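Local coordinates for protein probable glutamine synthetase (Pseudomonas aeruginosa, PDB 4HPP) that probably belongs to the glutamine synthetase family and is modelled as an assembly of six chains, each with a catalytic domain that holds magnesium and glutamic acid, at residues A[51-56]-A[424-429]; A[240-245]-A[325-330]; A[353-358]-A[401-406]. All blocks are in the same frame, centred on the assembly; numbering follows the deposited sequence.

Contact 1 (A[51-56]-A[424-429])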
loop_
_atom_site.group_PDB
_atom_site.type_symbol
_atom_site.label_atom_id
_atom_site.label_comp_id
_atom_site.label_asym_id
_atom_site.label_seq_id
_atom_site.Cartn_x
_atom_site.Cartn_y
_atom_site.Cartn_z
ATOM N N GLN A 51 6.290 -29.938 25.318
ATOM C CA GLN A 51 6.494 -28.569 25.781
ATOM C C GLN A 51 7.967 -28.203 25.771
ATOM O O GLN A 51 8.361 -27.169 26.295
ATOM C CB GLN A 51 5.870 -28.355 27.164
ATOM C CG GLN A 51 4.371 -28.595 27.189
ATOM C CD GLN A 51 3.999 -30.081 27.203
ATOM O OE1 GLN A 51 4.844 -30.966 27.447
ATOM N NE2 GLN A 51 2.725 -30.365 26.909
ATOM N N ASP A 52 8.760 -29.079 25.167
ATOM C CA ASP A 52 10.193 -28.860 24.926
ATOM C C ASP A 52 11.083 -28.956 26.149
ATOM O O ASP A 52 12.190 -28.418 26.157
ATOM C CB ASP A 52 10.444 -27.570 24.106
ATOM C CG ASP A 52 10.369 -27.817 22.563
ATOM O OD1 ASP A 52 10.286 -29.019 22.157
ATOM O OD2 ASP A 52 10.396 -26.823 21.794
ATOM N N LEU A 53 10.616 -29.672 27.169
ATOM C CA LEU A 53 11.392 -29.840 28.407
ATOM C C LEU A 53 11.864 -31.264 28.546
ATOM O O LEU A 53 11.180 -32.205 28.161
ATOM C CB LEU A 53 10.614 -29.370 29.664
ATOM C CG LEU A 53 10.620 -27.829 29.749
ATOM C CD1 LEU A 53 9.356 -27.230 30.365
ATOM C CD2 LEU A 53 11.904 -27.285 30.397
ATOM N N ILE A 54 13.066 -31.390 29.070
ATOM C CA ILE A 54 13.627 -32.647 29.509
ATOM C C ILE A 54 13.652 -32.659 31.063
ATOM O O ILE A 54 13.989 -31.635 31.707
ATOM C CB ILE A 54 15.044 -32.769 28.949
ATOM C CG1 ILE A 54 14.983 -33.046 27.435
ATOM C CG2 ILE A 54 15.789 -33.884 29.647
ATOM C CD1 ILE A 54 16.232 -32.645 26.662
ATOM N N ASP A 55 13.270 -33.797 31.654
ATOM C CA ASP A 55 13.429 -34.049 33.099
ATOM C C ASP A 55 14.783 -34.622 33.445
ATOM O O ASP A 55 15.496 -35.084 32.560
ATOM C CB ASP A 55 12.404 -35.055 33.599
ATOM C CG ASP A 55 12.168 -34.918 35.073
ATOM O OD1 ASP A 55 11.479 -33.955 35.441
ATOM O OD2 ASP A 55 12.702 -35.726 35.863
ATOM N N GLU A 56 15.129 -34.621 34.735
ATOM C CA GLU A 56 16.288 -35.400 35.227
ATOM C C GLU A 56 16.016 -36.932 35.182
ATOM O O GLU A 56 16.946 -37.744 35.269
ATOM C CB GLU A 56 16.694 -34.941 36.633
ATOM C CG GLU A 56 15.599 -35.112 37.690
ATOM C CD GLU A 56 16.076 -34.829 39.117
ATOM O OE1 GLU A 56 15.663 -33.786 39.673
ATOM O OE2 GLU A 56 16.858 -35.633 39.692
ATOM N N LEU A 424 2.708 -35.128 31.226
ATOM C CA LEU A 424 1.489 -34.903 32.020
ATOM C C LEU A 424 1.735 -34.108 33.302
ATOM O O LEU A 424 0.903 -33.276 33.672
ATOM C CB LEU A 424 0.618 -36.157 32.195
ATOM C CG LEU A 424 0.970 -37.395 32.991
ATOM C CD1 LEU A 424 0.410 -37.308 34.415
ATOM C CD2 LEU A 424 0.383 -38.602 32.270
ATOM N N ALA A 425 2.894 -34.291 33.939
ATOM C CA ALA A 425 3.298 -33.312 34.979
ATOM C C ALA A 425 3.134 -31.913 34.402
ATOM O O ALA A 425 2.435 -31.084 34.992
ATOM C CB ALA A 425 4.731 -33.503 35.503
ATOM N N LEU A 426 3.724 -31.635 33.238
ATOM C CA LEU A 426 3.750 -30.242 32.821
ATOM C C LEU A 426 2.365 -29.659 32.589
ATOM O O LEU A 426 2.211 -28.435 32.538
ATOM C CB LEU A 426 4.662 -30.016 31.627
ATOM C CG LEU A 426 6.160 -30.186 31.903
ATOM C CD1 LEU A 426 6.896 -30.496 30.590
ATOM C CD2 LEU A 426 6.714 -28.946 32.626
ATOM N N THR A 427 1.353 -30.518 32.492
ATOM C CA THR A 427 0.034 -30.071 32.019
ATOM C C THR A 427 -1.090 -30.063 33.071
ATOM O O THR A 427 -2.111 -29.359 32.905
ATOM C CB THR A 427 -0.390 -30.873 30.774
ATOM O OG1 THR A 427 -0.070 -32.266 30.963
ATOM C CG2 THR A 427 0.402 -30.350 29.605
ATOM N N ALA A 428 -0.867 -30.827 34.143
ATOM C CA ALA A 428 -1.830 -31.018 35.219
ATOM C C ALA A 428 -2.398 -29.736 35.887
ATOM O O ALA A 428 -1.727 -28.705 35.987
ATOM C CB ALA A 428 -1.294 -32.009 36.241
ATOM N N GLY A 429 -3.663 -29.847 36.305
ATOM C CA GLY A 429 -4.444 -28.769 36.902
ATOM C C GLY A 429 -5.153 -27.982 35.824
ATOM O O GLY A 429 -6.314 -27.511 36.018
#

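Contact 2 (A[240-245]-A[325-330])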
loop_
_atom_site.group_PDB
_atom_site.type_symbol
_atom_site.label_atom_id
_atom_site.label_comp_id
_atom_site.label_asym_id
_atom_site.label_seq_id
_atom_site.Cartn_x
_atom_site.Cartn_y
_atom_site.Cartn_z
ATOM N N SER A 240 -3.586 -53.493 5.357
ATOM C CA SER A 240 -3.819 -54.769 4.698
ATOM C C SER A 240 -2.524 -55.560 4.872
ATOM O O SER A 240 -1.443 -54.981 5.101
ATOM C CB SER A 240 -4.260 -54.600 3.236
ATOM O OG SER A 240 -3.193 -54.292 2.352
ATOM N N LEU A 241 -2.667 -56.876 4.855
ATOM C CA LEU A 241 -1.543 -57.801 5.033
ATOM C C LEU A 241 -1.470 -58.697 3.804
ATOM O O LEU A 241 -2.485 -59.274 3.441
ATOM C CB LEU A 241 -1.774 -58.654 6.290
ATOM C CG LEU A 241 -1.356 -58.089 7.645
ATOM C CD1 LEU A 241 -1.314 -59.197 8.697
ATOM C CD2 LEU A 241 -0.006 -57.416 7.547
ATOM N N GLN A 242 -0.309 -58.812 3.163
ATOM C CA GLN A 242 -0.188 -59.568 1.890
ATOM C C GLN A 242 0.943 -60.582 1.874
ATOM O O GLN A 242 2.049 -60.308 2.337
ATOM C CB GLN A 242 0.042 -58.653 0.694
ATOM C CG GLN A 242 -1.127 -57.792 0.271
ATOM C CD GLN A 242 -0.679 -56.675 -0.654
ATOM O OE1 GLN A 242 0.487 -56.632 -1.082
ATOM N NE2 GLN A 242 -1.599 -55.771 -0.986
ATOM N N HIS A 243 0.670 -61.747 1.296
ATOM C CA HIS A 243 1.725 -62.706 1.000
ATOM C C HIS A 243 2.786 -61.986 0.197
ATOM O O HIS A 243 2.457 -61.092 -0.591
ATOM C CB HIS A 243 1.164 -63.923 0.269
ATOM C CG HIS A 243 2.224 -64.811 -0.323
ATOM N ND1 HIS A 243 2.252 -65.130 -1.630
ATOM C CD2 HIS A 243 3.338 -65.422 0.260
ATOM C CE1 HIS A 243 3.324 -65.912 -1.875
ATOM N NE2 HIS A 243 3.986 -66.088 -0.715
ATOM N N ALA A 244 4.058 -62.329 0.429
ATOM C CA ALA A 244 5.206 -61.701 -0.259
ATOM C C ALA A 244 5.078 -61.750 -1.809
ATOM O O ALA A 244 5.977 -62.234 -2.499
ATOM C CB ALA A 244 6.522 -62.326 0.231
ATOM N N ASP A 245 3.982 -61.188 -2.338
ATOM C CA ASP A 245 3.376 -61.670 -3.588
ATOM C C ASP A 245 2.227 -60.794 -4.121
ATOM O O ASP A 245 1.976 -60.770 -5.342
ATOM C CB ASP A 245 2.795 -63.067 -3.307
ATOM C CG ASP A 245 2.550 -63.884 -4.560
ATOM O OD1 ASP A 245 3.211 -63.617 -5.583
ATOM O OD2 ASP A 245 1.713 -64.814 -4.503
ATOM N N LEU A 325 -11.627 -56.770 -6.233
ATOM C CA LEU A 325 -12.023 -56.914 -4.820
ATOM C C LEU A 325 -10.965 -57.644 -3.955
ATOM O O LEU A 325 -10.404 -58.662 -4.368
ATOM C CB LEU A 325 -13.405 -57.626 -4.713
ATOM C CG LEU A 325 -14.753 -57.040 -5.206
ATOM C CD1 LEU A 325 -14.921 -57.098 -6.721
ATOM C CD2 LEU A 325 -15.938 -57.743 -4.552
ATOM N N GLY A 326 -10.693 -57.139 -2.753
ATOM C CA GLY A 326 -9.788 -57.846 -1.865
ATOM C C GLY A 326 -8.426 -57.222 -1.733
ATOM O O GLY A 326 -7.910 -57.098 -0.629
ATOM N N LYS A 327 -7.828 -56.842 -2.855
ATOM C CA LYS A 327 -6.664 -55.937 -2.840
ATOM C C LYS A 327 -7.009 -54.653 -2.060
ATOM O O LYS A 327 -6.148 -54.056 -1.418
ATOM C CB LYS A 327 -6.177 -55.591 -4.273
ATOM C CG LYS A 327 -5.203 -56.591 -4.929
ATOM C CD LYS A 327 -3.926 -56.861 -4.115
ATOM C CE LYS A 327 -2.628 -56.733 -4.928
ATOM N NZ LYS A 327 -2.394 -57.777 -5.976
ATOM N N GLN A 328 -8.278 -54.251 -2.106
ATOM C CA GLN A 328 -8.730 -53.017 -1.457
ATOM C C GLN A 328 -9.324 -53.303 -0.074
ATOM O O GLN A 328 -9.741 -52.388 0.638
ATOM C CB GLN A 328 -9.740 -52.271 -2.346
ATOM C CG GLN A 328 -10.715 -53.200 -3.049
ATOM C CD GLN A 328 -12.077 -52.594 -3.313
ATOM O OE1 GLN A 328 -12.706 -52.050 -2.403
ATOM N NE2 GLN A 328 -12.571 -52.736 -4.554
ATOM N N TYR A 329 -9.357 -54.579 0.301
ATOM C CA TYR A 329 -9.845 -54.993 1.607
ATOM C C TYR A 329 -8.786 -54.735 2.668
ATOM O O TYR A 329 -7.601 -55.124 2.534
ATOM C CB TYR A 329 -10.184 -56.466 1.588
ATOM C CG TYR A 329 -10.825 -56.955 2.854
ATOM C CD1 TYR A 329 -12.230 -57.037 2.967
ATOM C CD2 TYR A 329 -10.030 -57.368 3.936
ATOM C CE1 TYR A 329 -12.823 -57.515 4.129
ATOM C CE2 TYR A 329 -10.607 -57.842 5.097
ATOM C CZ TYR A 329 -11.996 -57.914 5.192
ATOM O OH TYR A 329 -12.516 -58.384 6.361
ATOM N N ASN A 330 -9.220 -54.068 3.727
ATOM C CA ASN A 330 -8.302 -53.692 4.747
ATOM C C ASN A 330 -9.031 -53.469 6.055
ATOM O O ASN A 330 -10.274 -53.540 6.103
ATOM C CB ASN A 330 -7.470 -52.458 4.308
ATOM C CG ASN A 330 -8.261 -51.158 4.347
ATOM O OD1 ASN A 330 -8.577 -50.617 5.432
ATOM N ND2 ASN A 330 -8.565 -50.632 3.170
#

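Contact 3 (A[353-358]-A[401-406])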
loop_
_atom_site.group_PDB
_atom_site.type_symbol
_atom_site.label_atom_id
_atom_site.label_comp_id
_atom_site.label_asym_id
_atom_site.label_seq_id
_atom_site.Cartn_x
_atom_site.Cartn_y
_atom_site.Cartn_z
ATOM N N GLY A 353 -1.027 -56.922 16.804
ATOM C CA GLY A 353 -1.547 -57.774 15.734
ATOM C C GLY A 353 -0.716 -59.027 15.629
ATOM O O GLY A 353 -1.263 -60.143 15.650
ATOM N N ARG A 354 0.603 -58.851 15.537
ATOM C CA ARG A 354 1.545 -59.989 15.505
ATOM C C ARG A 354 1.268 -60.912 16.683
ATOM O O ARG A 354 1.029 -62.083 16.493
ATOM C CB ARG A 354 3.022 -59.541 15.546
ATOM C CG ARG A 354 3.972 -60.218 14.546
ATOM C CD ARG A 354 5.453 -60.238 14.997
ATOM N NE ARG A 354 5.925 -59.102 15.829
ATOM C CZ ARG A 354 6.372 -59.182 17.094
ATOM N NH1 ARG A 354 6.409 -60.354 17.697
ATOM N NH2 ARG A 354 6.775 -58.095 17.773
ATOM N N LEU A 355 1.306 -60.371 17.901
ATOM C CA LEU A 355 0.962 -61.125 19.103
ATOM C C LEU A 355 -0.402 -61.836 18.992
ATOM O O LEU A 355 -0.620 -62.887 19.600
ATOM C CB LEU A 355 0.920 -60.186 20.308
ATOM C CG LEU A 355 2.265 -59.722 20.833
ATOM C CD1 LEU A 355 2.053 -59.043 22.161
ATOM C CD2 LEU A 355 3.179 -60.934 20.978
ATOM N N GLY A 356 -1.322 -61.247 18.237
ATOM C CA GLY A 356 -2.616 -61.850 18.012
ATOM C C GLY A 356 -2.401 -63.115 17.218
ATOM O O GLY A 356 -2.880 -64.172 17.603
ATOM N N ILE A 357 -1.646 -62.996 16.130
ATOM C CA ILE A 357 -1.406 -64.098 15.219
ATOM C C ILE A 357 -0.592 -65.226 15.834
ATOM O O ILE A 357 -0.938 -66.388 15.664
ATOM C CB ILE A 357 -0.700 -63.580 13.952
ATOM C CG1 ILE A 357 -1.650 -62.629 13.193
ATOM C CG2 ILE A 357 -0.168 -64.743 13.109
ATOM C CD1 ILE A 357 -0.978 -61.776 12.145
ATOM N N GLU A 358 0.482 -64.862 16.540
ATOM C CA GLU A 358 1.416 -65.791 17.232
ATOM C C GLU A 358 0.770 -66.719 18.281
ATOM O O GLU A 358 1.183 -67.866 18.436
ATOM C CB GLU A 358 2.580 -65.001 17.882
ATOM C CG GLU A 358 3.466 -64.303 16.846
ATOM C CD GLU A 358 4.695 -63.564 17.391
ATOM O OE1 GLU A 358 4.750 -63.149 18.592
ATOM O OE2 GLU A 358 5.625 -63.408 16.556
ATOM N N ASP A 401 0.758 -54.368 30.532
ATOM C CA ASP A 401 0.644 -55.220 29.368
ATOM C C ASP A 401 2.062 -55.676 29.080
ATOM O O ASP A 401 2.688 -55.238 28.101
ATOM C CB ASP A 401 0.084 -54.386 28.190
ATOM C CG ASP A 401 -0.430 -55.234 27.007
ATOM O OD1 ASP A 401 -1.452 -54.825 26.389
ATOM O OD2 ASP A 401 0.177 -56.273 26.674
ATOM N N GLU A 402 2.582 -56.547 29.943
ATOM C CA GLU A 402 3.950 -57.035 29.762
ATOM C C GLU A 402 4.110 -57.760 28.445
ATOM O O GLU A 402 5.215 -57.784 27.889
ATOM C CB GLU A 402 4.389 -57.945 30.900
ATOM C CG GLU A 402 4.500 -57.260 32.243
ATOM C CD GLU A 402 3.864 -58.120 33.307
ATOM O OE1 GLU A 402 4.606 -58.566 34.215
ATOM O OE2 GLU A 402 2.633 -58.372 33.193
ATOM N N ALA A 403 3.040 -58.379 27.939
ATOM C CA ALA A 403 3.213 -59.053 26.656
ATOM C C ALA A 403 3.702 -58.035 25.587
ATOM O O ALA A 403 4.677 -58.300 24.853
ATOM C CB ALA A 403 1.941 -59.759 26.230
ATOM N N LEU A 404 3.057 -56.864 25.540
ATOM C CA LEU A 404 3.382 -55.845 24.530
ATOM C C LEU A 404 4.730 -55.162 24.817
ATOM O O LEU A 404 5.604 -55.123 23.929
ATOM C CB LEU A 404 2.240 -54.831 24.383
ATOM C CG LEU A 404 2.394 -53.672 23.375
ATOM C CD1 LEU A 404 1.979 -54.113 21.988
ATOM C CD2 LEU A 404 1.539 -52.494 23.792
ATOM N N CYS A 405 4.899 -54.690 26.058
ATOM C CA CYS A 405 6.106 -54.030 26.496
ATOM C C CYS A 405 7.290 -54.829 26.106
ATOM O O CYS A 405 8.304 -54.281 25.669
ATOM C CB CYS A 405 6.136 -53.857 28.000
ATOM S SG CYS A 405 4.957 -52.609 28.447
ATOM N N ALA A 406 7.178 -56.131 26.257
ATOM C CA ALA A 406 8.311 -56.982 25.995
ATOM C C ALA A 406 8.765 -56.904 24.531
ATOM O O ALA A 406 9.914 -57.215 24.251
ATOM C CB ALA A 406 8.001 -58.421 26.384
#

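Contact 1 (A[51-56]-A[424-429])
The carbonyl O of Leu424 is gripped twice by the backbone near the end of its helix: Thr427 N reaches it at 3.0 Å, and Ala428 N at 3.1 Å. Thr427 and the preceding Leu426 are the residues of this helix end that meet residues 51-56. Gln51 brings an amide against two methyl groups. Its chain bends at chi2 (77°), which lays the flat amide alongside the helix end, with two different atoms doing the touching. Gln51 NE2 rests on the methyl CG2 of Thr427 at 3.6 Å, the two side chains crossing at about a right angle, while Gln51 OE1 lies 3.8 Å from Leu426 CD1 as those two side chains run past each other in opposite directions. Neither touch is a hydrogen bond. The amide nitrogen is bonded instead to Tyr439 OH in the next helix, which helps to fix the amide's rotation, and Thr427 OG1 turns back to Glu423 O, leaving its methyl group to meet Gln51. The remaining contact is a leucine pair at the more exposed edge: Leu53 CD1 meets Leu426 CD2 at 3.9 Å, and Leu53 CB lies 4.0 Å from Leu426 CD1. Between Gln51 and Leu53, the side chain of Asp52 points away from the helix, forming a salt bridge with Arg22 and a hydrogen bond to Ala147 N of a second subunit. What results is an interdomain packing, in which a loop of the glutamine synthetase N-terminal domain lies against the end of helix 410-427 of the catalytic domain.

Contact 2 (A[240-245]-A[325-330])
Ser240 and Asn330 make the close part of this contact, their CA atoms only 4.6 Å apart. The CB of Ser240 presses on the carbonyl O of Tyr329 at 3.5 Å and lies 4.0 Å from Asn330 CB, so the packing here rests on short side-chain stubs and backbone. Beyond CB, the side chain of Asn330 leads away from Ser240: with CG between the backbone N and the carbonyl carbon (chi1 75°), its OD1 hydrogen-bonds to His238 ND1. This is where the loop 325-330 runs into strand 330-336, the antiparallel neighbour of strand 235-243 in the curled mixed sheet of the catalytic domain. On its other side, strand 235-243 is paired with 124-137, through backbone bonds between Ser240 and Ile127 and between Gln242 and Gln125. Further along, the two segments diverge and the fit becomes looser. Gln242 reaches out with an extended chain, and its NE2 comes no nearer than 4.0 Å to Lys327 CD, the two side chains crossing at about a right angle. Lys327 itself is exposed to solvent; its chain is bent at three successive torsions, and its NZ makes a weak hydrogen bond to Gly246 O.

Contact 3 (A[353-358]-A[401-406])
Leu355 carries this contact, pointing from helix 342-358 toward the first turn of helix 402-405. Its CG stands anti to the carbonyl carbon (chi1 -74°), and its methyl CD1 meets mainly backbone. Leu355 CD1 sits 3.8 Å from Ala403 O and 4.1 Å from Leu404 N, so the methyl group lies against the peptide joining these two residues. Ala403 turns its CB toward the leucine, 4.1 Å from Leu355 CD1, whereas Leu404 sets its CB off to the side and packs on Leu398. The turn that receives Leu355 is held by Asp401, the N-cap residue: its OD2 accepts from Leu404 N at 3.2 Å, with an N-H...O angle of 150°, the donor approaching 41° out of the carboxylate plane. About one helical turn along from Leu355, Glu358 OE2 lies in plane at the edge of the Arg354 guanidinium, 3.4 Å from NH1, a salt bridge with a weak hydrogen bond; Glu115 and Glu407 also pair with this arginine. Helix 261-281 runs beside both segments: its His273 touches Leu355 and hydrogen-bonds through ND1 to Asp401 OD1, while helix 391-399 meets Leu404 and Cys405 through Leu398.

Overall arrangement
Contact 1 spans almost the whole chain: it joins residues 51-56 of the N-terminal domain to 424-429 near the C-terminus, with both other contacts within that span. Contact 2 closes before contact 3 opens, and all four of their segments belong to the catalytic domain. Their centres are 23 Å apart and their nearest atoms about 4 Å, closest between the side chains of Leu241 on strand 235-243 and Ile357 on helix 342-358. Contacts 1 and 3 have centres 30 Å apart, linked by the successive helices 402-405 and 410-427. Contacts 1 and 2 lie 42 Å apart between centres, on opposite sides of the chain's centre: one joins the two domains, the other belongs to the catalytic sheet.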